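Local coordinates for protein hypothetic aldehyde deformylating oxygenase (Sulfolobus tokodaii, PDB 5V4T) that binds iron in a ferritin-like helical bundle and probably acts as an oxidoreductase with aldehyde deformylating oxygenase activity, at residues 11-19 with 179-187; 117-125 with 134-145. All coordinates share one frame; numbering follows the deposited sequence.

How the contacts relate
Both contacts belong to one all-helical chain, and their centres lie about 15 Å apart. Contact 1 packs the N-terminal helix 10-23 on the end of helix 159-179 and the short helix 181-184 with the 3-10 turn after it. Contact 2 pairs helices 98-128 and 132-155, and its two segments fall within the long stretch of chain between those of contact 1. The two share a packed apolar boundary. Leu19 CD1 lies 3.3 Å from Ile121 CG2, and Leu187 CD1 lies 3.8 Å from the same Ile121 CG2. Ile16 CD1 also meets Thr125 CG2 at 3.8 Å. Contact 2 reaches the iron through Glu145, whereas contact 1 lies away from the metal site.

Contact 1. Residues 11-19 with 179-187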
loop_
_atom_site.group_PDB
_atom_site.type_symbol
_atom_site.label_atom_id
_atom_site.label_comp_id
_atom_site.label_asym_id
_atom_site.label_seq_id
_atom_site.Cartn_x
_atom_site.Cartn_y
_atom_site.Cartn_z
ATOM N N GLU A 11 -1.329 -22.636 -0.913
ATOM C CA GLU A 11 -0.557 -21.696 -0.043
ATOM C C GLU A 11 -0.138 -20.411 -0.787
ATOM O O GLU A 11 -0.050 -19.313 -0.217
ATOM C CB GLU A 11 0.705 -22.392 0.491
ATOM C CG GLU A 11 0.486 -23.344 1.662
ATOM C CD GLU A 11 1.809 -23.745 2.361
ATOM O OE1 GLU A 11 2.859 -23.883 1.687
ATOM O OE2 GLU A 11 1.811 -23.914 3.601
ATOM N N ILE A 12 0.077 -20.585 -2.080
ATOM C CA ILE A 12 0.435 -19.453 -2.964
ATOM C C ILE A 12 -0.778 -18.584 -3.175
ATOM O O ILE A 12 -0.746 -17.371 -2.994
ATOM C CB ILE A 12 0.955 -19.969 -4.276
ATOM C CG1 ILE A 12 2.184 -20.858 -4.054
ATOM C CG2 ILE A 12 1.254 -18.773 -5.196
ATOM C CD1 ILE A 12 3.379 -20.151 -3.477
ATOM N N ARG A 13 -1.923 -19.175 -3.503
ATOM C CA ARG A 13 -3.143 -18.390 -3.536
ATOM C C ARG A 13 -3.464 -17.692 -2.233
ATOM O O ARG A 13 -3.914 -16.519 -2.239
ATOM C CB ARG A 13 -4.355 -19.215 -3.978
ATOM C CG ARG A 13 -4.331 -19.620 -5.427
ATOM C CD ARG A 13 -5.600 -20.380 -5.819
ATOM N NE ARG A 13 -5.333 -21.773 -5.586
ATOM C CZ ARG A 13 -5.998 -22.557 -4.743
ATOM N NH1 ARG A 13 -7.019 -22.105 -4.043
ATOM N NH2 ARG A 13 -5.625 -23.819 -4.640
ATOM N N GLU A 14 -3.264 -18.378 -1.096
ATOM C CA GLU A 14 -3.549 -17.759 0.184
ATOM C C GLU A 14 -2.683 -16.540 0.449
ATOM O O GLU A 14 -3.153 -15.533 0.985
ATOM C CB GLU A 14 -3.345 -18.738 1.344
ATOM C CG GLU A 14 -4.570 -19.658 1.402
ATOM C CD GLU A 14 -4.403 -20.823 2.366
ATOM O OE1 GLU A 14 -3.306 -20.994 2.957
ATOM O OE2 GLU A 14 -5.392 -21.580 2.473
ATOM N N GLY A 15 -1.422 -16.664 0.068
ATOM C CA GLY A 15 -0.479 -15.568 0.249
ATOM C C GLY A 15 -0.783 -14.384 -0.646
ATOM O O GLY A 15 -0.670 -13.200 -0.226
ATOM N N ILE A 16 -1.134 -14.668 -1.879
ATOM C CA ILE A 16 -1.515 -13.614 -2.805
ATOM C C ILE A 16 -2.759 -12.891 -2.341
ATOM O O ILE A 16 -2.864 -11.659 -2.390
ATOM C CB ILE A 16 -1.704 -14.175 -4.247
ATOM C CG1 ILE A 16 -0.354 -14.680 -4.786
ATOM C CG2 ILE A 16 -2.449 -13.174 -5.140
ATOM C CD1 ILE A 16 -0.403 -15.306 -6.147
ATOM N N LYS A 17 -3.763 -13.654 -1.891
ATOM C CA LYS A 17 -4.935 -13.029 -1.373
ATOM C C LYS A 17 -4.645 -12.216 -0.143
ATOM O O LYS A 17 -5.249 -11.167 0.063
ATOM C CB LYS A 17 -6.012 -14.076 -1.023
ATOM C CG LYS A 17 -6.689 -14.640 -2.244
ATOM C CD LYS A 17 -7.760 -15.642 -1.800
ATOM C CE LYS A 17 -8.949 -14.930 -1.190
ATOM N NZ LYS A 17 -9.997 -15.925 -0.770
ATOM N N TYR A 18 -3.754 -12.699 0.711
ATOM C CA TYR A 18 -3.458 -11.971 1.957
ATOM C C TYR A 18 -2.836 -10.607 1.685
ATOM O O TYR A 18 -3.299 -9.569 2.201
ATOM C CB TYR A 18 -2.538 -12.755 2.811
ATOM C CG TYR A 18 -2.082 -12.070 4.078
ATOM C CD1 TYR A 18 -2.960 -11.909 5.160
ATOM C CD2 TYR A 18 -0.816 -11.504 4.177
ATOM C CE1 TYR A 18 -2.531 -11.304 6.318
ATOM C CE2 TYR A 18 -0.387 -10.896 5.360
ATOM C CZ TYR A 18 -1.291 -10.795 6.421
ATOM O OH TYR A 18 -0.918 -10.155 7.600
ATOM N N LEU A 19 -1.888 -10.633 0.771
ATOM C CA LEU A 19 -1.236 -9.383 0.376
ATOM C C LEU A 19 -2.175 -8.477 -0.393
ATOM O O LEU A 19 -2.183 -7.278 -0.209
ATOM C CB LEU A 19 0.040 -9.637 -0.419
ATOM C CG LEU A 19 1.169 -10.186 0.415
ATOM C CD1 LEU A 19 2.232 -10.695 -0.533
ATOM C CD2 LEU A 19 1.714 -9.155 1.417
ATOM N N GLU A 179 3.735 -9.238 11.150
ATOM C CA GLU A 179 2.453 -9.833 11.442
ATOM C C GLU A 179 1.941 -10.754 10.339
ATOM O O GLU A 179 1.078 -11.626 10.589
ATOM C CB GLU A 179 1.429 -8.739 11.860
ATOM C CG GLU A 179 1.745 -8.115 13.240
ATOM C CD GLU A 179 0.980 -6.824 13.525
ATOM O OE1 GLU A 179 0.075 -6.480 12.731
ATOM O OE2 GLU A 179 1.315 -6.115 14.537
ATOM N N GLY A 180 2.457 -10.584 9.121
ATOM C CA GLY A 180 2.085 -11.415 7.977
ATOM C C GLY A 180 2.995 -12.608 7.760
ATOM O O GLY A 180 2.891 -13.317 6.765
ATOM N N LYS A 181 3.867 -12.904 8.733
ATOM C CA LYS A 181 4.893 -13.944 8.553
ATOM C C LYS A 181 4.324 -15.263 8.054
ATOM O O LYS A 181 4.843 -15.857 7.108
ATOM C CB LYS A 181 5.606 -14.177 9.891
ATOM C CG LYS A 181 6.709 -15.250 9.891
ATOM C CD LYS A 181 7.269 -15.380 11.304
ATOM C CE LYS A 181 8.026 -16.694 11.500
ATOM N NZ LYS A 181 9.368 -16.613 10.891
ATOM N N ASP A 182 3.231 -15.694 8.663
ATOM C CA ASP A 182 2.753 -17.042 8.370
ATOM C C ASP A 182 2.141 -17.142 6.965
ATOM O O ASP A 182 2.134 -18.231 6.391
ATOM C CB ASP A 182 1.764 -17.508 9.448
ATOM C CG ASP A 182 2.446 -17.766 10.778
ATOM O OD1 ASP A 182 3.676 -17.894 10.777
ATOM O OD2 ASP A 182 1.757 -17.826 11.812
ATOM N N LYS A 183 1.599 -16.034 6.443
ATOM C CA LYS A 183 1.046 -15.972 5.055
ATOM C C LYS A 183 2.077 -15.689 3.987
ATOM O O LYS A 183 1.910 -16.122 2.866
ATOM C CB LYS A 183 -0.028 -14.885 4.955
ATOM C CG LYS A 183 -1.301 -15.160 5.764
ATOM C CD LYS A 183 -1.780 -16.600 5.618
ATOM C CE LYS A 183 -3.016 -16.871 6.476
ATOM N NZ LYS A 183 -4.233 -16.699 5.652
ATOM N N ILE A 184 3.177 -15.022 4.356
ATOM C CA ILE A 184 4.193 -14.568 3.386
ATOM C C ILE A 184 5.314 -15.598 3.203
ATOM O O ILE A 184 5.827 -15.791 2.112
ATOM C CB ILE A 184 4.778 -13.185 3.805
ATOM C CG1 ILE A 184 3.715 -12.058 3.736
ATOM C CG2 ILE A 184 5.984 -12.857 2.954
ATOM C CD1 ILE A 184 4.124 -10.757 4.419
ATOM N N GLU A 185 5.763 -16.220 4.303
ATOM C CA GLU A 185 6.820 -17.216 4.228
ATOM C C GLU A 185 6.535 -18.373 3.279
ATOM O O GLU A 185 7.439 -18.820 2.596
ATOM C CB GLU A 185 7.189 -17.753 5.615
ATOM C CG GLU A 185 7.934 -16.752 6.452
ATOM C CD GLU A 185 8.386 -17.348 7.779
ATOM O OE1 GLU A 185 7.653 -18.192 8.376
ATOM O OE2 GLU A 185 9.475 -16.951 8.212
ATOM N N PRO A 186 5.287 -18.834 3.192
ATOM C CA PRO A 186 5.021 -19.874 2.175
ATOM C C PRO A 186 5.213 -19.460 0.719
ATOM O O PRO A 186 5.312 -20.312 -0.172
ATOM C CB PRO A 186 3.566 -20.254 2.447
ATOM C CG PRO A 186 3.417 -19.954 3.900
ATOM C CD PRO A 186 4.154 -18.649 4.072
ATOM N N LEU A 187 5.240 -18.158 0.449
ATOM C CA LEU A 187 5.593 -17.699 -0.873
ATOM C C LEU A 187 7.101 -17.741 -1.126
ATOM O O LEU A 187 7.528 -17.420 -2.226
ATOM C CB LEU A 187 5.073 -16.286 -1.105
ATOM C CG LEU A 187 3.594 -15.992 -0.819
ATOM C CD1 LEU A 187 3.174 -14.580 -1.172
ATOM C CD2 LEU A 187 2.702 -16.967 -1.529
HETATM O O HOH W 1 0.388 -18.385 2.398
HETATM O O HOH W 2 -5.240 -15.599 2.806
HETATM O O HOH W 3 -1.865 -11.527 9.935
#
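Tyr18 and Lys183 make the aromatic part of this contact. The lysine crosses the ring at about a right angle, with its CB and CG over one face. This is a CH-pi contact, with Lys183 CG 3.8 Å from the Tyr18 ring centroid. Tyr18 CG lies anti to the backbone N (chi1 176°), which sends the ring out across the turn. Tyr18 OH comes within 3.3 Å of Gly180 CA, where a side chain would collide with the ring.

The apolar part centres on Leu187. Leu187 CD2 packs 3.8 Å from Ile12 CD1, while Leu187 CD1 meets Leu19 CD1 tip to tip at 4.0 Å. Gly15 lets the backbones come close, with Gly15 CA 3.6 Å from Lys183 O. A CB on Gly15 would run into Leu187 CD2. Pro186 CB lies against the carboxylate end of Glu11.

No direct hydrogen bond joins the segments, but waters bridge them. One donates to both Glu11 O and Lys183 O, at 2.8 Å each. Another links Tyr18 OH and Glu179 O. A third donates to Glu14 O and weakly accepts from Lys183 NZ.

Gly180 is the N-cap of the short helix 181-184, which follows helix 159-179. Helix 98-128 lies against Ile16, Leu19 and Leu187, through Thr125 and Ile121. Helix 191-211 meets Ile184 through Leu194.

Contact 2. Residues 117-125 with 134-145; sequences VGLKILNET and FNEGIKRIIEDE. With FE (Fe (III) ion), chain C.
Asn123 and Asn135 meet through their amides, whose planes are 38° apart. Asn135 ND2 donates to Asn123 OD1 at 2.9 Å. The donor lies in the carbonyl plane of Asn123, but the bond is bent, with an N-H...O angle of 137°. Asn135 ND2 also bonds to Ser126 OG. A chi1 of -172° swings the Asn123 amide toward helix 132-155. There it fits as a knob among Asn135, Ile138, Lys139 and Ile142. Asn123 ND2 lies 3.8 Å from Ile142 CD1. Replacing Asn123 with an alanine would probably cost Asn135 ND2 this acceptor, leaving it Ser126 OG, and open a gap beside Ile142 CD1.

The two segments run roughly antiparallel, their axes 8.9 Å apart at closest approach. Their helices are neighbours in the four-helix bundle of the ferritin-like fold, with knobs-into-holes packing between them. Leu119 is the second knob, set among Ile138, Ile141, Ile142 and Glu145. Leu119 CB meets Ile142 CG1 at 3.7 Å, and both Leu119 methyls reach Ile141 CG2. Ile138 turns CG2 to Leu119 and Asn123, and CD1 to Leu122 CB. Leu122 CD2 approaches the edge of the Phe134 ring, 4.1 Å from Phe134 CE2.

Leu119 CD1 also packs 4.0 Å from Glu145 CG. The Glu145 chain bends at its CB-CG bond, and both carboxylate oxygens, OE1 and OE2, bind the iron. Glu57, Glu111, His148 and a water complete the ligands of the iron.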
loop_
_atom_site.group_PDB
_atom_site.type_symbol
_atom_site.label_atom_id
_atom_site.label_comp_id
_atom_site.label_asym_id
_atom_site.label_seq_id
_atom_site.Cartn_x
_atom_site.Cartn_y
_atom_site.Cartn_z
ATOM N N VAL A 117 7.001 -2.950 -1.075
ATOM C CA VAL A 117 7.288 -4.339 -0.715
ATOM C C VAL A 117 6.173 -5.319 -1.138
ATOM O O VAL A 117 6.445 -6.352 -1.763
ATOM C CB VAL A 117 7.578 -4.440 0.776
ATOM C CG1 VAL A 117 7.671 -5.890 1.217
ATOM C CG2 VAL A 117 8.858 -3.687 1.053
ATOM N N GLY A 118 4.936 -4.939 -0.873
ATOM C CA GLY A 118 3.818 -5.803 -1.190
ATOM C C GLY A 118 3.692 -6.023 -2.683
ATOM O O GLY A 118 3.464 -7.144 -3.177
ATOM N N LEU A 119 3.874 -4.953 -3.442
ATOM C CA LEU A 119 3.779 -5.023 -4.900
ATOM C C LEU A 119 4.942 -5.831 -5.496
ATOM O O LEU A 119 4.777 -6.582 -6.463
ATOM C CB LEU A 119 3.739 -3.628 -5.523
ATOM C CG LEU A 119 2.450 -2.881 -5.245
ATOM C CD1 LEU A 119 2.536 -1.409 -5.564
ATOM C CD2 LEU A 119 1.304 -3.505 -6.009
ATOM N N LYS A 120 6.149 -5.686 -4.926
ATOM C CA LYS A 120 7.287 -6.534 -5.331
ATOM C C LYS A 120 6.925 -7.996 -5.167
ATOM O O LYS A 120 7.154 -8.814 -6.078
ATOM C CB LYS A 120 8.518 -6.210 -4.459
ATOM C CG LYS A 120 9.587 -7.311 -4.471
ATOM C CD LYS A 120 10.634 -7.027 -3.358
ATOM C CE LYS A 120 11.520 -8.231 -3.034
ATOM N NZ LYS A 120 12.410 -8.419 -4.233
ATOM N N ILE A 121 6.414 -8.371 -4.028
ATOM C CA ILE A 121 6.061 -9.761 -3.792
ATOM C C ILE A 121 4.969 -10.214 -4.757
ATOM O O ILE A 121 5.078 -11.237 -5.393
ATOM C CB ILE A 121 5.609 -9.988 -2.353
ATOM C CG1 ILE A 121 6.762 -9.677 -1.372
ATOM C CG2 ILE A 121 5.032 -11.372 -2.176
ATOM C CD1 ILE A 121 6.248 -9.541 0.039
ATOM N N LEU A 122 3.930 -9.392 -4.920
ATOM C CA LEU A 122 2.852 -9.726 -5.873
ATOM C C LEU A 122 3.316 -9.863 -7.290
ATOM O O LEU A 122 2.838 -10.756 -8.024
ATOM C CB LEU A 122 1.625 -8.777 -5.738
ATOM C CG LEU A 122 0.930 -8.896 -4.406
ATOM C CD1 LEU A 122 -0.087 -7.779 -4.246
ATOM C CD2 LEU A 122 0.231 -10.253 -4.250
ATOM N N ASN A 123 4.215 -8.955 -7.722
ATOM C CA ASN A 123 4.788 -9.042 -9.074
ATOM C C ASN A 123 5.581 -10.313 -9.306
ATOM O O ASN A 123 5.345 -11.075 -10.205
ATOM C CB ASN A 123 5.682 -7.805 -9.259
ATOM C CG ASN A 123 6.185 -7.633 -10.649
ATOM O OD1 ASN A 123 5.819 -8.312 -11.605
ATOM N ND2 ASN A 123 7.081 -6.671 -10.792
ATOM N N GLU A 124 6.529 -10.530 -8.431
ATOM C CA GLU A 124 7.409 -11.698 -8.526
ATOM C C GLU A 124 6.624 -13.014 -8.463
ATOM O O GLU A 124 6.869 -13.925 -9.250
ATOM C CB GLU A 124 8.417 -11.671 -7.415
ATOM C CG GLU A 124 9.394 -10.538 -7.595
ATOM C CD GLU A 124 10.454 -10.461 -6.527
ATOM O OE1 GLU A 124 10.409 -11.219 -5.546
ATOM O OE2 GLU A 124 11.380 -9.609 -6.708
ATOM N N THR A 125 5.673 -13.076 -7.552
ATOM C CA THR A 125 4.922 -14.304 -7.310
ATOM C C THR A 125 3.983 -14.577 -8.493
ATOM O O THR A 125 3.886 -15.727 -8.997
ATOM C CB THR A 125 4.156 -14.245 -5.983
ATOM O OG1 THR A 125 5.093 -14.078 -4.929
ATOM C CG2 THR A 125 3.381 -15.526 -5.787
ATOM N N PHE A 134 -3.152 -10.859 -13.713
ATOM C CA PHE A 134 -2.847 -10.341 -12.392
ATOM C C PHE A 134 -1.518 -9.589 -12.442
ATOM O O PHE A 134 -1.390 -8.473 -11.916
ATOM C CB PHE A 134 -2.810 -11.441 -11.338
ATOM C CG PHE A 134 -2.762 -10.914 -9.929
ATOM C CD1 PHE A 134 -3.885 -10.417 -9.294
ATOM C CD2 PHE A 134 -1.565 -10.857 -9.278
ATOM C CE1 PHE A 134 -3.832 -9.961 -7.993
ATOM C CE2 PHE A 134 -1.494 -10.397 -7.996
ATOM C CZ PHE A 134 -2.632 -9.984 -7.332
ATOM N N ASN A 135 -0.509 -10.230 -13.041
ATOM C CA ASN A 135 0.810 -9.632 -13.104
ATOM C C ASN A 135 0.795 -8.286 -13.823
ATOM O O ASN A 135 1.399 -7.339 -13.351
ATOM C CB ASN A 135 1.784 -10.559 -13.792
ATOM C CG ASN A 135 3.167 -10.030 -13.739
ATOM O OD1 ASN A 135 3.705 -9.546 -14.783
ATOM N ND2 ASN A 135 3.805 -10.151 -12.599
ATOM N N GLU A 136 0.070 -8.191 -14.931
ATOM C CA GLU A 136 0.012 -6.937 -15.657
ATOM C C GLU A 136 -0.661 -5.871 -14.838
ATOM O O GLU A 136 -0.227 -4.685 -14.842
ATOM C CB GLU A 136 -0.726 -7.136 -16.973
ATOM C CG GLU A 136 -0.834 -5.864 -17.805
ATOM C CD GLU A 136 0.476 -5.256 -18.247
ATOM O OE1 GLU A 136 1.533 -5.906 -18.300
ATOM O OE2 GLU A 136 0.432 -4.066 -18.575
ATOM N N GLY A 137 -1.662 -6.260 -14.055
ATOM C CA GLY A 137 -2.354 -5.330 -13.202
ATOM C C GLY A 137 -1.405 -4.809 -12.118
ATOM O O GLY A 137 -1.348 -3.597 -11.834
ATOM N N ILE A 138 -0.621 -5.678 -11.550
ATOM C CA ILE A 138 0.337 -5.237 -10.512
ATOM C C ILE A 138 1.386 -4.306 -11.157
ATOM O O ILE A 138 1.749 -3.309 -10.543
ATOM C CB ILE A 138 1.030 -6.499 -9.872
ATOM C CG1 ILE A 138 0.005 -7.361 -9.093
ATOM C CG2 ILE A 138 2.166 -6.107 -8.954
ATOM C CD1 ILE A 138 -0.704 -6.649 -7.997
ATOM N N LYS A 139 1.891 -4.630 -12.351
ATOM C CA LYS A 139 2.871 -3.741 -13.017
ATOM C C LYS A 139 2.274 -2.363 -13.209
ATOM O O LYS A 139 3.010 -1.360 -13.052
ATOM C CB LYS A 139 3.342 -4.366 -14.313
ATOM C CG LYS A 139 4.275 -5.511 -14.045
ATOM C CD LYS A 139 4.470 -6.467 -15.182
ATOM C CE LYS A 139 4.837 -5.823 -16.440
ATOM N NZ LYS A 139 5.083 -6.875 -17.509
ATOM N N ARG A 140 0.978 -2.286 -13.546
ATOM C CA ARG A 140 0.314 -1.012 -13.727
ATOM C C ARG A 140 0.219 -0.236 -12.426
ATOM O O ARG A 140 0.498 0.979 -12.391
ATOM C CB ARG A 140 -1.066 -1.173 -14.365
ATOM C CG ARG A 140 -1.011 -1.665 -15.817
ATOM C CD ARG A 140 -2.330 -2.076 -16.394
ATOM N NE ARG A 140 -2.156 -2.445 -17.782
ATOM C CZ ARG A 140 -3.099 -3.020 -18.538
ATOM N NH1 ARG A 140 -4.235 -3.397 -17.978
ATOM N NH2 ARG A 140 -2.852 -3.267 -19.812
ATOM N N ILE A 141 -0.074 -0.924 -11.343
ATOM C CA ILE A 141 -0.132 -0.274 -10.054
ATOM C C ILE A 141 1.253 0.211 -9.646
ATOM O O ILE A 141 1.409 1.315 -9.155
ATOM C CB ILE A 141 -0.738 -1.213 -9.000
ATOM C CG1 ILE A 141 -2.189 -1.508 -9.340
ATOM C CG2 ILE A 141 -0.616 -0.588 -7.609
ATOM C CD1 ILE A 141 -2.818 -2.607 -8.465
ATOM N N ILE A 142 2.268 -0.590 -9.886
ATOM C CA ILE A 142 3.665 -0.163 -9.579
ATOM C C ILE A 142 3.970 1.129 -10.294
ATOM O O ILE A 142 4.516 2.072 -9.669
ATOM C CB ILE A 142 4.692 -1.270 -9.894
ATOM C CG1 ILE A 142 4.526 -2.402 -8.923
ATOM C CG2 ILE A 142 6.095 -0.768 -9.923
ATOM C CD1 ILE A 142 5.233 -3.680 -9.304
ATOM N N GLU A 143 3.645 1.211 -11.585
ATOM C CA GLU A 143 3.885 2.454 -12.317
ATOM C C GLU A 143 3.171 3.640 -11.721
ATOM O O GLU A 143 3.768 4.729 -11.569
ATOM C CB GLU A 143 3.539 2.264 -13.773
ATOM C CG GLU A 143 3.898 3.402 -14.687
ATOM C CD GLU A 143 3.592 3.038 -16.158
ATOM O OE1 GLU A 143 2.714 2.182 -16.428
ATOM O OE2 GLU A 143 4.240 3.627 -17.027
ATOM N N ASP A 144 1.883 3.439 -11.409
ATOM C CA ASP A 144 1.093 4.482 -10.799
ATOM C C ASP A 144 1.717 4.899 -9.481
ATOM O O ASP A 144 1.811 6.095 -9.191
ATOM C CB ASP A 144 -0.321 4.034 -10.521
ATOM C CG ASP A 144 -1.206 3.924 -11.765
ATOM O OD1 ASP A 144 -0.799 4.217 -12.917
ATOM O OD2 ASP A 144 -2.361 3.427 -11.547
ATOM N N GLU A 145 2.126 3.924 -8.669
ATOM C CA GLU A 145 2.611 4.225 -7.328
ATOM C C GLU A 145 3.884 5.025 -7.332
ATOM O O GLU A 145 4.120 5.857 -6.420
ATOM C CB GLU A 145 2.730 2.967 -6.467
ATOM C CG GLU A 145 1.367 2.370 -6.097
ATOM C CD GLU A 145 0.416 3.378 -5.474
ATOM O OE1 GLU A 145 0.879 4.185 -4.636
ATOM O OE2 GLU A 145 -0.790 3.364 -5.833
HETATM FE FE FE C . -1.169 4.999 -4.429
HETATM O O HOH W 4 -1.683 3.558 -3.036
#